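Local coordinates for dipicolinate synthase, B chain (Bacillus cereus, PDB 3MCU), which probably acts together with its partner subunit DpaA to oxidise dihydrodipicolinate to dipicolinate during sporulation, with NADP as the electron acceptor, at residues D[6-12]-D[34-40]. Sequence-based numbering, arbitrary orientation.
Sequences KRIGFGF and AEVRPVV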
ATOM      1  N   LYS D   6      -5.501 -15.171 -33.250  1.00 32.41           N
ATOM      2  CA  LYS D   6      -4.796 -14.666 -32.059  1.00 30.32           C
ATOM      3  C   LYS D   6      -4.128 -15.812 -31.313  1.00 27.23           C
ATOM      4  O   LYS D   6      -4.658 -16.913 -31.277  1.00 28.71           O
ATOM      5  CB  LYS D   6      -5.763 -13.955 -31.114  1.00 27.58           C
ATOM      6  CG  LYS D   6      -6.426 -12.739 -31.673  1.00 28.05           C
ATOM      7  CD  LYS D   6      -5.410 -11.684 -32.063  1.00 32.53           C
ATOM      8  CE  LYS D   6      -6.076 -10.549 -32.846  1.00 38.08           C
ATOM      9  NZ  LYS D   6      -5.091  -9.483 -33.194  1.00 48.34           N
ATOM     10  N   ARG D   7      -2.970 -15.560 -30.717  1.00 24.31           N
ATOM     11  CA  ARG D   7      -2.357 -16.550 -29.840  1.00 25.57           C
ATOM     12  C   ARG D   7      -2.749 -16.259 -28.382  1.00 24.70           C
ATOM     13  O   ARG D   7      -2.370 -15.238 -27.806  1.00 23.85           O
ATOM     14  CB  ARG D   7      -0.831 -16.601 -30.032  1.00 26.93           C
ATOM     15  CG  ARG D   7      -0.113 -17.625 -29.143  1.00 26.78           C
ATOM     16  CD  ARG D   7       1.423 -17.544 -29.307  1.00 26.92           C
ATOM     17  NE  ARG D   7       1.848 -17.908 -30.657  1.00 29.07           N
ATOM     18  CZ  ARG D   7       2.640 -17.165 -31.429  1.00 31.50           C
ATOM     19  NH1 ARG D   7       2.962 -17.591 -32.639  1.00 30.45           N
ATOM     20  NH2 ARG D   7       3.107 -15.996 -30.998  1.00 28.21           N
ATOM     21  N   ILE D   8      -3.524 -17.159 -27.795  1.00 24.36           N
ATOM     22  CA  ILE D   8      -4.134 -16.902 -26.504  1.00 23.76           C
ATOM     23  C   ILE D   8      -3.706 -17.930 -25.472  1.00 25.92           C
ATOM     24  O   ILE D   8      -3.901 -19.144 -25.649  1.00 28.84           O
ATOM     25  CB  ILE D   8      -5.669 -16.866 -26.627  1.00 26.79           C
ATOM     26  CG1 ILE D   8      -6.079 -15.728 -27.552  1.00 28.20           C
ATOM     27  CG2 ILE D   8      -6.345 -16.706 -25.256  1.00 25.03           C
ATOM     28  CD1 ILE D   8      -7.538 -15.728 -27.856  1.00 33.17           C
ATOM     29  N   GLY D   9      -3.118 -17.439 -24.390  1.00 24.68           N
ATOM     30  CA  GLY D   9      -2.716 -18.291 -23.289  1.00 23.30           C
ATOM     31  C   GLY D   9      -3.931 -18.516 -22.412  1.00 25.50           C
ATOM     32  O   GLY D   9      -4.767 -17.627 -22.244  1.00 23.23           O
ATOM     33  N   PHE D  10      -4.045 -19.714 -21.870  1.00 24.66           N
ATOM     34  CA  PHE D  10      -5.145 -20.024 -20.986  1.00 28.11           C
ATOM     35  C   PHE D  10      -4.593 -20.762 -19.778  1.00 28.06           C
ATOM     36  O   PHE D  10      -4.173 -21.926 -19.870  1.00 27.91           O
ATOM     37  CB  PHE D  10      -6.218 -20.854 -21.702  1.00 30.27           C
ATOM     38  CG  PHE D  10      -7.575 -20.745 -21.073  1.00 30.92           C
ATOM     39  CD1 PHE D  10      -8.598 -20.069 -21.715  1.00 36.10           C
ATOM     40  CD2 PHE D  10      -7.824 -21.297 -19.832  1.00 32.07           C
ATOM     41  CE1 PHE D  10      -9.852 -19.955 -21.126  1.00 34.08           C
ATOM     42  CE2 PHE D  10      -9.071 -21.187 -19.242  1.00 36.95           C
ATOM     43  CZ  PHE D  10     -10.082 -20.512 -19.891  1.00 37.38           C
ATOM     44  N   GLY D  11      -4.562 -20.057 -18.655  1.00 25.21           N
ATOM     45  CA  GLY D  11      -4.027 -20.607 -17.423  1.00 29.15           C
ATOM     46  C   GLY D  11      -5.146 -20.830 -16.436  1.00 31.16           C
ATOM     47  O   GLY D  11      -6.196 -20.185 -16.510  1.00 30.48           O
ATOM     48  N   PHE D  12      -4.945 -21.770 -15.529  1.00 34.83           N
ATOM     49  CA  PHE D  12      -5.942 -22.014 -14.502  1.00 39.00           C
ATOM     50  C   PHE D  12      -5.276 -22.388 -13.206  1.00 40.55           C
ATOM     51  O   PHE D  12      -4.252 -23.064 -13.191  1.00 43.11           O
ATOM     52  CB  PHE D  12      -6.968 -23.064 -14.940  1.00 45.64           C
ATOM     53  CG  PHE D  12      -6.450 -24.025 -15.952  1.00 44.82           C
ATOM     54  CD1 PHE D  12      -5.931 -25.243 -15.562  1.00 51.88           C
ATOM     55  CD2 PHE D  12      -6.474 -23.708 -17.298  1.00 43.21           C
ATOM     56  CE1 PHE D  12      -5.448 -26.133 -16.494  1.00 54.74           C
ATOM     57  CE2 PHE D  12      -5.986 -24.592 -18.250  1.00 44.07           C
ATOM     58  CZ  PHE D  12      -5.471 -25.806 -17.846  1.00 51.74           C
ATOM     59  N   ALA D  34      -8.773 -19.193 -32.710  1.00 37.16           N
ATOM     60  CA  ALA D  34      -7.610 -18.805 -31.924  1.00 33.90           C
ATOM     61  C   ALA D  34      -6.639 -19.967 -31.763  1.00 32.79           C
ATOM     62  O   ALA D  34      -7.023 -21.127 -31.800  1.00 35.23           O
ATOM     63  CB  ALA D  34      -8.039 -18.278 -30.575  1.00 30.66           C
ATOM     64  N   GLU D  35      -5.369 -19.640 -31.601  1.00 32.24           N
ATOM     65  CA  GLU D  35      -4.375 -20.617 -31.204  1.00 32.16           C
ATOM     66  C   GLU D  35      -4.280 -20.565 -29.676  1.00 32.06           C
ATOM     67  O   GLU D  35      -3.943 -19.531 -29.103  1.00 30.86           O
ATOM     68  CB  GLU D  35      -3.043 -20.268 -31.867  1.00 30.55           C
ATOM     69  CG  GLU D  35      -1.877 -21.157 -31.502  1.00 34.03           C
ATOM     70  CD  GLU D  35      -0.554 -20.617 -32.052  1.00 34.75           C
ATOM     71  OE1 GLU D  35       0.341 -20.272 -31.249  1.00 31.09           O
ATOM     72  OE2 GLU D  35      -0.424 -20.521 -33.289  1.00 36.16           O
ATOM     73  N   VAL D  36      -4.587 -21.675 -29.019  1.00 31.95           N
ATOM     74  CA  VAL D  36      -4.667 -21.707 -27.560  1.00 32.02           C
ATOM     75  C   VAL D  36      -3.507 -22.450 -26.888  1.00 32.52           C
ATOM     76  O   VAL D  36      -3.319 -23.637 -27.138  1.00 34.95           O
ATOM     77  CB  VAL D  36      -5.983 -22.363 -27.138  1.00 32.65           C
ATOM     78  CG1 VAL D  36      -6.144 -22.354 -25.623  1.00 33.98           C
ATOM     79  CG2 VAL D  36      -7.126 -21.647 -27.796  1.00 35.03           C
ATOM     80  N   ARG D  37      -2.734 -21.753 -26.042  1.00 29.26           N
ATOM     81  CA  ARG D  37      -1.642 -22.389 -25.301  1.00 29.82           C
ATOM     82  C   ARG D  37      -1.999 -22.556 -23.831  1.00 29.73           C
ATOM     83  O   ARG D  37      -2.026 -21.578 -23.079  1.00 28.91           O
ATOM     84  CB  ARG D  37      -0.320 -21.600 -25.402  1.00 30.57           C
ATOM     85  CG  ARG D  37      -0.144 -20.718 -26.631  1.00 32.47           C
ATOM     86  CD  ARG D  37       0.393 -21.428 -27.879  1.00 35.23           C
ATOM     87  NE  ARG D  37       1.709 -22.039 -27.702  1.00 39.80           N
ATOM     88  CZ  ARG D  37       2.628 -22.185 -28.659  1.00 32.37           C
ATOM     89  NH1 ARG D  37       2.425 -21.731 -29.890  1.00 30.77           N
ATOM     90  NH2 ARG D  37       3.766 -22.789 -28.368  1.00 32.90           N
ATOM     91  N   PRO D  38      -2.268 -23.795 -23.409  1.00 31.84           N
ATOM     92  CA  PRO D  38      -2.651 -24.032 -22.008  1.00 33.31           C
ATOM     93  C   PRO D  38      -1.480 -23.874 -21.041  1.00 31.54           C
ATOM     94  O   PRO D  38      -0.356 -24.273 -21.338  1.00 29.70           O
ATOM     95  CB  PRO D  38      -3.134 -25.491 -22.005  1.00 34.35           C
ATOM     96  CG  PRO D  38      -3.304 -25.860 -23.449  1.00 36.47           C
ATOM     97  CD  PRO D  38      -2.320 -25.028 -24.210  1.00 33.42           C
ATOM     98  N   VAL D  39      -1.769 -23.293 -19.884  1.00 31.31           N
ATOM     99  CA  VAL D  39      -0.791 -23.151 -18.816  1.00 31.03           C
ATOM    100  C   VAL D  39      -1.408 -23.679 -17.521  1.00 34.57           C
ATOM    101  O   VAL D  39      -2.473 -23.224 -17.095  1.00 30.03           O
ATOM    102  CB  VAL D  39      -0.381 -21.673 -18.642  1.00 28.66           C
ATOM    103  CG1 VAL D  39       0.772 -21.539 -17.654  1.00 30.23           C
ATOM    104  CG2 VAL D  39       0.001 -21.073 -19.986  1.00 30.39           C
ATOM    105  N   VAL D  40      -0.756 -24.661 -16.913  1.00 36.58           N
ATOM    106  CA  VAL D  40      -1.258 -25.224 -15.661  1.00 42.84           C
ATOM    107  C   VAL D  40      -0.312 -24.916 -14.512  1.00 43.98           C
ATOM    108  O   VAL D  40       0.902 -25.130 -14.612  1.00 45.80           O
ATOM    109  CB  VAL D  40      -1.475 -26.751 -15.751  1.00 45.41           C
ATOM    110  CG1 VAL D  40      -2.515 -27.067 -16.794  1.00 48.97           C
ATOM    111  CG2 VAL D  40      -0.177 -27.455 -16.091  1.00 47.77           C
TER
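Six backbone hydrogen bonds, running from Glu35 N to Lys6 O through to Phe12 N and Val39 O, pair strands 7-12 and 35-40 in parallel, with axes 4.5 Å apart at closest and 24° between their directions. The bond from Ile8 N to Glu35 O is short and nearly straight (2.7 Å, with an N-H...O angle of 177°), whereas the last one, Phe12 N to Val39 O, is stretched to 3.3 Å. On the face carrying Arg7, Glu35 and Arg37, a single carboxylate oxygen links side chains of both strands. Glu35 OE1 accepts from Arg7 NE at 2.9 Å across the strands and from Arg37 NH1 at 2.9 Å along its own strand. The oxygen lies close to both guanidinium planes, yet the two donors approach from opposite faces of the carboxylate. With CG anti to the backbone N in both Arg7 and Glu35 (chi1 177° in the latter), the two side chains run alongside each other, and the shared anion probably offsets the nearness of the two arginines. Pro84 O takes a further bond from Arg7 NH2, and Phe67 makes a cation-pi contact with Arg37. The other face is apolar: Ile8 CD1 meets Ala34 CB at 3.8 Å, and Phe10 CB lies 4.2 Å from Val36 CG1. Leu26 of helix 23-31 touches both Phe10 and Val36, so the connecting helix covers this part of the face, while Ile61 of helix 57-65 packs on Pro38 and Phe12. Farther along, Val39 O stands 3.8 Å above the Phe12 ring, over its centre, while the Phe10 and Phe12 rings meet edge to edge. Strand 7-12 also pairs in parallel with strand 87-94, placing it between two parallel neighbours. Strand 7-12, helix 23-31 and strand 35-40 thus form a beta-alpha-beta crossover, the repeating element of the Rossmann-like alpha/beta fold of the flavoprotein family.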